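Local coordinates for Di-haem cytochrome c peroxidase family protein (Burkholderia thailandensis E264, PDB 6NX0), which binds two c-type hemes, forms an unusually stable bis-Fe(IV) state and probably acts as a peroxidase of the bacterial diheme cytochrome c peroxidase family, at residues 75-80 against 356-361; 98-103 against 234-239; 105-110 against 227-232. One frame throughout, in Å; residues are numbered along the deposited sequence.

Contact 1: 75-80 against 356-361; sequences DTIGRG and RWPEPT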
loop_
_atom_site.group_PDB
_atom_site.type_symbol
_atom_site.label_atom_id
_atom_site.label_comp_id
_atom_site.label_asym_id
_atom_site.label_seq_id
_atom_site.Cartn_x
_atom_site.Cartn_y
_atom_site.Cartn_z
ATOM N N ASP A 75 12.280 23.392 5.862
ATOM C CA ASP A 75 11.958 23.321 7.282
ATOM C C ASP A 75 12.056 21.868 7.734
ATOM O O ASP A 75 12.156 20.946 6.920
ATOM C CB ASP A 75 10.562 23.888 7.556
ATOM C CG ASP A 75 10.346 24.250 9.028
ATOM O OD1 ASP A 75 11.307 24.162 9.826
ATOM O OD2 ASP A 75 9.205 24.609 9.389
ATOM N N THR A 76 12.029 21.679 9.051
ATOM C CA THR A 76 11.988 20.362 9.671
ATOM C C THR A 76 10.750 20.277 10.553
ATOM O O THR A 76 10.485 21.186 11.347
ATOM C CB THR A 76 13.248 20.101 10.491
ATOM O OG1 THR A 76 14.383 20.022 9.619
ATOM C CG2 THR A 76 13.120 18.806 11.253
ATOM N N ILE A 77 9.983 19.197 10.403
ATOM C CA ILE A 77 8.744 18.995 11.156
ATOM C C ILE A 77 8.981 17.844 12.125
ATOM O O ILE A 77 9.350 16.740 11.705
ATOM C CB ILE A 77 7.555 18.714 10.223
ATOM C CG1 ILE A 77 7.502 19.752 9.097
ATOM C CG2 ILE A 77 6.237 18.717 10.993
ATOM C CD1 ILE A 77 7.516 21.181 9.578
ATOM N N GLY A 78 8.789 18.106 13.425
ATOM C CA GLY A 78 8.989 17.103 14.457
ATOM C C GLY A 78 10.429 16.630 14.569
ATOM O O GLY A 78 11.378 17.396 14.384
ATOM N N ARG A 79 10.594 15.341 14.904
ATOM C CA ARG A 79 11.895 14.676 14.873
ATOM C C ARG A 79 12.363 14.475 13.433
ATOM O O ARG A 79 12.485 13.333 12.974
ATOM C CB ARG A 79 11.872 13.286 15.535
ATOM C CG ARG A 79 11.229 13.124 16.913
ATOM C CD ARG A 79 11.330 11.640 17.296
ATOM N NE ARG A 79 10.511 11.239 18.440
ATOM C CZ ARG A 79 10.838 11.479 19.705
ATOM N NH1 ARG A 79 11.956 12.142 19.989
ATOM N NH2 ARG A 79 10.042 11.072 20.685
ATOM N N GLY A 80 12.578 15.548 12.691
ATOM C CA GLY A 80 13.377 15.444 11.490
ATOM C C GLY A 80 12.661 15.042 10.222
ATOM O O GLY A 80 13.291 14.451 9.339
ATOM N N ARG A 356 6.653 13.384 16.585
ATOM C CA ARG A 356 6.427 14.695 17.190
ATOM C C ARG A 356 5.985 15.745 16.176
ATOM O O ARG A 356 6.286 16.929 16.312
ATOM C CB ARG A 356 7.679 15.148 17.952
ATOM C CG ARG A 356 7.935 14.304 19.187
ATOM C CD ARG A 356 9.129 14.781 20.029
ATOM N NE ARG A 356 8.987 16.142 20.562
ATOM C CZ ARG A 356 8.468 16.453 21.754
ATOM N NH1 ARG A 356 7.994 15.513 22.558
ATOM N NH2 ARG A 356 8.404 17.723 22.143
ATOM N N TRP A 357 5.220 15.339 15.163
ATOM C CA TRP A 357 4.589 16.313 14.301
ATOM C C TRP A 357 3.601 17.144 15.115
ATOM O O TRP A 357 2.941 16.618 16.012
ATOM C CB TRP A 357 3.827 15.629 13.175
ATOM C CG TRP A 357 4.657 14.909 12.176
ATOM C CD1 TRP A 357 6.015 14.834 12.114
ATOM C CD2 TRP A 357 4.158 14.174 11.062
ATOM N NE1 TRP A 357 6.401 14.086 11.021
ATOM C CE2 TRP A 357 5.268 13.675 10.362
ATOM C CE3 TRP A 357 2.870 13.896 10.583
ATOM C CZ2 TRP A 357 5.134 12.898 9.216
ATOM C CZ3 TRP A 357 2.748 13.127 9.440
ATOM C CH2 TRP A 357 3.872 12.648 8.778
ATOM N N PRO A 358 3.416 18.416 14.773
ATOM C CA PRO A 358 2.493 19.253 15.548
ATOM C C PRO A 358 1.045 18.783 15.440
ATOM O O PRO A 358 0.575 18.393 14.372
ATOM C CB PRO A 358 2.684 20.649 14.935
ATOM C CG PRO A 358 3.238 20.413 13.588
ATOM C CD PRO A 358 4.075 19.168 13.688
ATOM N N GLU A 359 0.347 18.807 16.568
ATOM C CA GLU A 359 -1.072 18.481 16.626
ATOM C C GLU A 359 -1.375 17.162 15.905
ATOM O O GLU A 359 -2.164 17.128 14.956
ATOM C CB GLU A 359 -1.894 19.624 16.047
ATOM C CG GLU A 359 -1.843 20.831 16.946
ATOM C CD GLU A 359 -2.375 20.504 18.316
ATOM O OE1 GLU A 359 -3.184 19.558 18.417
ATOM O OE2 GLU A 359 -1.970 21.172 19.271
ATOM N N PRO A 360 -0.811 16.060 16.380
ATOM C CA PRO A 360 -0.857 14.822 15.592
ATOM C C PRO A 360 -2.252 14.269 15.390
ATOM O O PRO A 360 -2.466 13.544 14.409
ATOM C CB PRO A 360 0.027 13.866 16.408
ATOM C CG PRO A 360 0.108 14.476 17.799
ATOM C CD PRO A 360 0.010 15.938 17.599
ATOM N N THR A 361 -3.219 14.541 16.282
ATOM C CA THR A 361 -4.536 13.934 16.129
ATOM C C THR A 361 -5.335 14.551 14.985
ATOM O O THR A 361 -6.390 14.005 14.635
ATOM C CB THR A 361 -5.338 14.014 17.438
ATOM O OG1 THR A 361 -5.592 15.378 17.760
ATOM C CG2 THR A 361 -4.568 13.319 18.594
#

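Contact 2: 98-103 against 234-239; sequences DPTLAA and AGRFGP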
loop_
_atom_site.group_PDB
_atom_site.type_symbol
_atom_site.label_atom_id
_atom_site.label_comp_id
_atom_site.label_asym_id
_atom_site.label_seq_id
_atom_site.Cartn_x
_atom_site.Cartn_y
_atom_site.Cartn_z
ATOM N N ASP A 98 21.944 -3.565 -9.148
ATOM C CA ASP A 98 22.907 -4.209 -8.258
ATOM C C ASP A 98 22.512 -5.676 -8.194
ATOM O O ASP A 98 21.874 -6.133 -7.232
ATOM C CB ASP A 98 22.924 -3.547 -6.881
ATOM C CG ASP A 98 24.091 -4.018 -6.035
ATOM O OD1 ASP A 98 24.646 -5.098 -6.348
ATOM O OD2 ASP A 98 24.452 -3.330 -5.057
ATOM N N PRO A 99 22.847 -6.445 -9.233
ATOM C CA PRO A 99 22.244 -7.778 -9.369
ATOM C C PRO A 99 22.582 -8.715 -8.229
ATOM O O PRO A 99 21.727 -9.518 -7.826
ATOM C CB PRO A 99 22.806 -8.276 -10.710
ATOM C CG PRO A 99 23.124 -7.033 -11.452
ATOM C CD PRO A 99 23.630 -6.083 -10.430
ATOM N N THR A 100 23.803 -8.655 -7.695
ATOM C CA THR A 100 24.154 -9.614 -6.654
ATOM C C THR A 100 23.465 -9.267 -5.335
ATOM O O THR A 100 22.990 -10.170 -4.631
ATOM C CB THR A 100 25.673 -9.710 -6.481
ATOM O OG1 THR A 100 26.216 -8.461 -6.058
ATOM C CG2 THR A 100 26.308 -10.121 -7.782
ATOM N N LEU A 101 23.366 -7.977 -4.997
ATOM C CA LEU A 101 22.669 -7.595 -3.776
ATOM C C LEU A 101 21.161 -7.817 -3.909
ATOM O O LEU A 101 20.496 -8.235 -2.947
ATOM C CB LEU A 101 22.977 -6.142 -3.416
ATOM C CG LEU A 101 22.401 -5.693 -2.073
ATOM C CD1 LEU A 101 22.907 -6.610 -0.936
ATOM C CD2 LEU A 101 22.727 -4.250 -1.768
ATOM N N ALA A 102 20.609 -7.576 -5.102
ATOM C CA ALA A 102 19.190 -7.822 -5.327
ATOM C C ALA A 102 18.885 -9.308 -5.217
ATOM O O ALA A 102 17.825 -9.700 -4.713
ATOM C CB ALA A 102 18.786 -7.282 -6.701
ATOM N N ALA A 103 19.810 -10.155 -5.675
ATOM C CA ALA A 103 19.587 -11.594 -5.579
ATOM C C ALA A 103 19.601 -12.055 -4.126
ATOM O O ALA A 103 18.851 -12.960 -3.745
ATOM C CB ALA A 103 20.634 -12.342 -6.393
ATOM N N ALA A 234 27.130 -13.049 5.872
ATOM C CA ALA A 234 28.459 -12.825 6.433
ATOM C C ALA A 234 29.498 -12.660 5.337
ATOM O O ALA A 234 30.419 -11.848 5.462
ATOM C CB ALA A 234 28.814 -13.983 7.355
ATOM N N GLY A 235 29.362 -13.417 4.247
ATOM C CA GLY A 235 30.311 -13.283 3.143
ATOM C C GLY A 235 30.313 -11.889 2.553
ATOM O O GLY A 235 31.369 -11.345 2.202
ATOM N N ARG A 236 29.137 -11.282 2.448
ATOM C CA ARG A 236 28.970 -9.964 1.861
ATOM C C ARG A 236 29.195 -8.845 2.872
ATOM O O ARG A 236 29.805 -7.820 2.542
ATOM C CB ARG A 236 27.567 -9.864 1.256
ATOM C CG ARG A 236 27.138 -8.501 0.759
ATOM C CD ARG A 236 27.769 -8.170 -0.554
ATOM N NE ARG A 236 27.390 -6.824 -0.970
ATOM C CZ ARG A 236 26.822 -6.515 -2.131
ATOM N NH1 ARG A 236 26.527 -5.251 -2.379
ATOM N NH2 ARG A 236 26.564 -7.441 -3.048
ATOM N N PHE A 237 28.716 -9.015 4.106
ATOM C CA PHE A 237 28.666 -7.929 5.063
ATOM C C PHE A 237 29.617 -8.092 6.236
ATOM O O PHE A 237 29.709 -7.178 7.073
ATOM C CB PHE A 237 27.235 -7.776 5.594
ATOM C CG PHE A 237 26.250 -7.335 4.559
ATOM C CD1 PHE A 237 26.257 -6.040 4.108
ATOM C CD2 PHE A 237 25.288 -8.204 4.072
ATOM C CE1 PHE A 237 25.344 -5.617 3.167
ATOM C CE2 PHE A 237 24.358 -7.777 3.134
ATOM C CZ PHE A 237 24.390 -6.484 2.693
ATOM N N GLY A 238 30.284 -9.230 6.345
ATOM C CA GLY A 238 31.238 -9.460 7.404
ATOM C C GLY A 238 30.723 -10.346 8.513
ATOM O O GLY A 238 29.518 -10.507 8.698
ATOM N N PRO A 239 31.639 -10.924 9.296
ATOM C CA PRO A 239 31.238 -11.930 10.289
ATOM C C PRO A 239 30.401 -11.379 11.430
ATOM O O PRO A 239 29.738 -12.164 12.118
ATOM C CB PRO A 239 32.579 -12.487 10.795
ATOM C CG PRO A 239 33.562 -11.386 10.528
ATOM C CD PRO A 239 33.095 -10.740 9.240
#

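Contact 3: 105-110 against 227-232; sequences GKRVFF and TGLGAA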
loop_
_atom_site.group_PDB
_atom_site.type_symbol
_atom_site.label_atom_id
_atom_site.label_comp_id
_atom_site.label_asym_id
_atom_site.label_seq_id
_atom_site.Cartn_x
_atom_site.Cartn_y
_atom_site.Cartn_z
ATOM N N GLY A 105 18.619 -10.185 -1.609
ATOM C CA GLY A 105 17.316 -9.772 -1.116
ATOM C C GLY A 105 16.215 -10.737 -1.505
ATOM O O GLY A 105 15.327 -11.038 -0.698
ATOM N N LYS A 106 16.249 -11.230 -2.747
ATOM C CA LYS A 106 15.251 -12.195 -3.193
ATOM C C LYS A 106 15.375 -13.498 -2.412
ATOM O O LYS A 106 14.367 -14.117 -2.043
ATOM C CB LYS A 106 15.397 -12.437 -4.694
ATOM C CG LYS A 106 14.249 -13.232 -5.294
ATOM C CD LYS A 106 14.383 -13.398 -6.821
ATOM C CE LYS A 106 13.171 -14.109 -7.404
ATOM N NZ LYS A 106 13.365 -14.360 -8.870
ATOM N N ARG A 107 16.607 -13.912 -2.116
ATOM C CA ARG A 107 16.820 -15.083 -1.275
ATOM C C ARG A 107 16.148 -14.919 0.082
ATOM O O ARG A 107 15.469 -15.831 0.559
ATOM C CB ARG A 107 18.331 -15.330 -1.125
ATOM C CG ARG A 107 18.667 -16.508 -0.315
ATOM C CD ARG A 107 20.164 -16.735 -0.262
ATOM N NE ARG A 107 20.394 -17.878 0.600
ATOM C CZ ARG A 107 21.493 -18.626 0.608
ATOM N NH1 ARG A 107 22.509 -18.332 -0.192
ATOM N NH2 ARG A 107 21.554 -19.660 1.430
ATOM N N VAL A 108 16.331 -13.760 0.717
ATOM C CA VAL A 108 15.667 -13.459 1.987
ATOM C C VAL A 108 14.157 -13.510 1.815
ATOM O O VAL A 108 13.432 -14.078 2.643
ATOM C CB VAL A 108 16.122 -12.074 2.501
ATOM C CG1 VAL A 108 15.329 -11.653 3.708
ATOM C CG2 VAL A 108 17.634 -12.086 2.809
ATOM N N PHE A 109 13.660 -12.898 0.739
ATOM C CA PHE A 109 12.217 -12.783 0.532
ATOM C C PHE A 109 11.517 -14.128 0.493
ATOM O O PHE A 109 10.368 -14.247 0.937
ATOM C CB PHE A 109 11.963 -12.036 -0.768
ATOM C CG PHE A 109 10.551 -11.530 -0.932
ATOM C CD1 PHE A 109 9.580 -12.313 -1.523
ATOM C CD2 PHE A 109 10.212 -10.277 -0.485
ATOM C CE1 PHE A 109 8.292 -11.828 -1.690
ATOM C CE2 PHE A 109 8.924 -9.778 -0.648
ATOM C CZ PHE A 109 7.971 -10.553 -1.242
ATOM N N PHE A 110 12.182 -15.156 -0.024
ATOM C CA PHE A 110 11.564 -16.459 -0.192
ATOM C C PHE A 110 12.002 -17.483 0.852
ATOM O O PHE A 110 11.618 -18.656 0.743
ATOM C CB PHE A 110 11.848 -16.970 -1.619
ATOM C CG PHE A 110 11.039 -16.258 -2.654
ATOM C CD1 PHE A 110 9.737 -16.649 -2.906
ATOM C CD2 PHE A 110 11.545 -15.159 -3.320
ATOM C CE1 PHE A 110 8.956 -15.967 -3.848
ATOM C CE2 PHE A 110 10.782 -14.470 -4.243
ATOM C CZ PHE A 110 9.482 -14.873 -4.512
ATOM N N THR A 227 22.644 -20.925 9.271
ATOM C CA THR A 227 22.106 -21.347 7.980
ATOM C C THR A 227 22.970 -20.823 6.838
ATOM O O THR A 227 23.853 -19.964 6.997
ATOM C CB THR A 227 20.650 -20.864 7.784
ATOM O OG1 THR A 227 20.627 -19.452 7.508
ATOM C CG2 THR A 227 19.783 -21.205 8.973
ATOM N N GLY A 228 22.671 -21.332 5.639
ATOM C CA GLY A 228 23.367 -20.857 4.468
ATOM C C GLY A 228 23.135 -19.388 4.209
ATOM O O GLY A 228 24.019 -18.693 3.699
ATOM N N LEU A 229 21.946 -18.894 4.551
ATOM C CA LEU A 229 21.684 -17.476 4.412
ATOM C C LEU A 229 22.627 -16.678 5.296
ATOM O O LEU A 229 23.154 -15.634 4.880
ATOM C CB LEU A 229 20.222 -17.176 4.766
ATOM C CG LEU A 229 19.871 -15.702 4.763
ATOM C CD1 LEU A 229 20.068 -15.039 3.400
ATOM C CD2 LEU A 229 18.438 -15.504 5.231
ATOM N N GLY A 230 22.829 -17.147 6.527
ATOM C CA GLY A 230 23.790 -16.497 7.406
ATOM C C GLY A 230 25.172 -16.419 6.785
ATOM O O GLY A 230 25.863 -15.406 6.903
ATOM N N ALA A 231 25.601 -17.499 6.139
ATOM C CA ALA A 231 26.913 -17.508 5.496
ATOM C C ALA A 231 26.971 -16.523 4.337
ATOM O O ALA A 231 27.980 -15.834 4.149
ATOM C CB ALA A 231 27.247 -18.938 5.025
ATOM N N ALA A 232 25.912 -16.470 3.526
ATOM C CA ALA A 232 25.846 -15.526 2.431
ATOM C C ALA A 232 25.886 -14.096 2.936
ATOM O O ALA A 232 26.605 -13.251 2.386
ATOM C CB ALA A 232 24.579 -15.776 1.616
#

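Contact 1: 75-80 against 356-361
A Schellman motif ends helix 348-354 at R356, and the chain leaving it packs against the tight turn between the antiparallel strands 71-77 and 81-84, where I77, G78 and R79 meet R356, W357 and P358. R356, with positive phi, is the C-prime residue of the motif. Its carbonyl O lies 3.3 Å from CA of G78. G78, also at positive phi, brings its CA alone up to the R356 backbone, and the CA atoms of G78 and R356 are the closest across the contact, 4.5 Å apart. I77 turns its CG2 branch across the loop: this methyl, anti to the backbone N, sits 3.5 Å from CD of P358, tight for two carbons, and 4.0 Å from CD1 of W357. Both side chains cross that of I77 at about a right angle. The indole itself is buried; its NE1 is hydrogen-bonded to T81, just past the turn, and F174 meets the ring edge to face. R79 is the centre of an inverse gamma turn, and its NE is hydrogen-bonded to the carbonyl O of K354. The two arginine side chains cross obliquely with their charged ends apart: R79 NH1 and R356 NE are 5.0 Å from each other, the guanidinium planes are inclined by 57°, and CD of R356 lies over the centre of the R79 guanidinium, 3.7 Å from CZ of R79.

Contact 2: 98-103 against 234-239
D98, the N-cap of helix 99-109, faces R236 near the C-terminal end of helix 228-237, and the two side chains point at each other tip to tip. D98 OD2 lies in the plane of the guanidinium, at its edge, but 3.9 Å from R236 NH1, a long salt bridge; the carboxylate and guanidinium planes are 28° apart. The other oxygen, OD1, accepts a weak capping bond from the backbone N of L101, so one carboxylate serves both the helix start and the arginine. At T100, chi1 of 63° sets OG1 between the backbone N and the carbonyl carbon, where it takes a weak hydrogen bond from R236 NH2 at 3.2 Å, bent to 126° at the hydrogen. L101 supplies the apolar part. Its CB is 3.8 Å from R236 NH1, its CD1 sits over the centre of one guanidinium face, and the same CD1 reaches CZ of F237 at 3.9 Å. CG of R236 lies over the centre of the F237 ring. L101 also touches A255 and A258, and F237 touches V251 and E254, all of helix 245-260. With the one hydrogen bond weak and the salt bridge long, this surface contact probably relies on the apolar cover that L101 gives one guanidinium face as much as on charge, although D98 may offset both the guanidinium charge and the partly positive first turn.

Contact 3: 105-110 against 227-232
R107 stretches its fully extended side chain over the first turn of helix 228-237, its guanidinium lying with one face against CA of L229. CG is anti to the backbone N (chi1 -179°), and the chain stays extended through NE, spanning the gap from helix 99-109. NH2 of R107 comes down on the peptide between G228 and L229, 3.2 Å from C of G228 and equally close to the backbone N of L229. Both of those nitrogens are donors, and the angle to G228 O is poor, so the approach is packing over a peptide and no bond is made. NH1 of R107 lies 3.8 Å from CB of A232, one turn further on. Beside the arginine, L229 runs in the opposite direction: CD1 of L229 is 4.0 Å from NE of R107 and 3.9 Å from CG2 of V108, and the V108 and L229 side chains cross at about a right angle. V108 and L229 are thus the buried pair, with R107 more exposed. The short segments 105-109 and 228-232 run nearly antiparallel, at 158°, and their axes approach to 11.2 Å, a separation bridged by side chains. V108 also touches M256 of helix 245-260, as does F109, whose ring meets Y259 edge to face; helix 99-109 therefore packs on both helix 228-237 and helix 245-260.

How the contacts relate
Contacts 2 and 3 are two levels of one interface that uses its two helices at opposite ends: the start of 99-109 meets the end of 228-237 in contact 2, and the reverse holds in contact 3. Their centres are 9 Å apart, and helix 245-260 packs against both. Contact 3 is the closer to a heme, the V108 side chain lying about 5 Å from heme c and about 5 Å from that of C122, a covalent heme attachment; the L101 side chain of contact 2 is about 13 Å from heme c. Contact 1 stands apart, its centre 36 Å and 37 Å from those of contacts 2 and 3, with the W357 side chain about 14 Å from heme c.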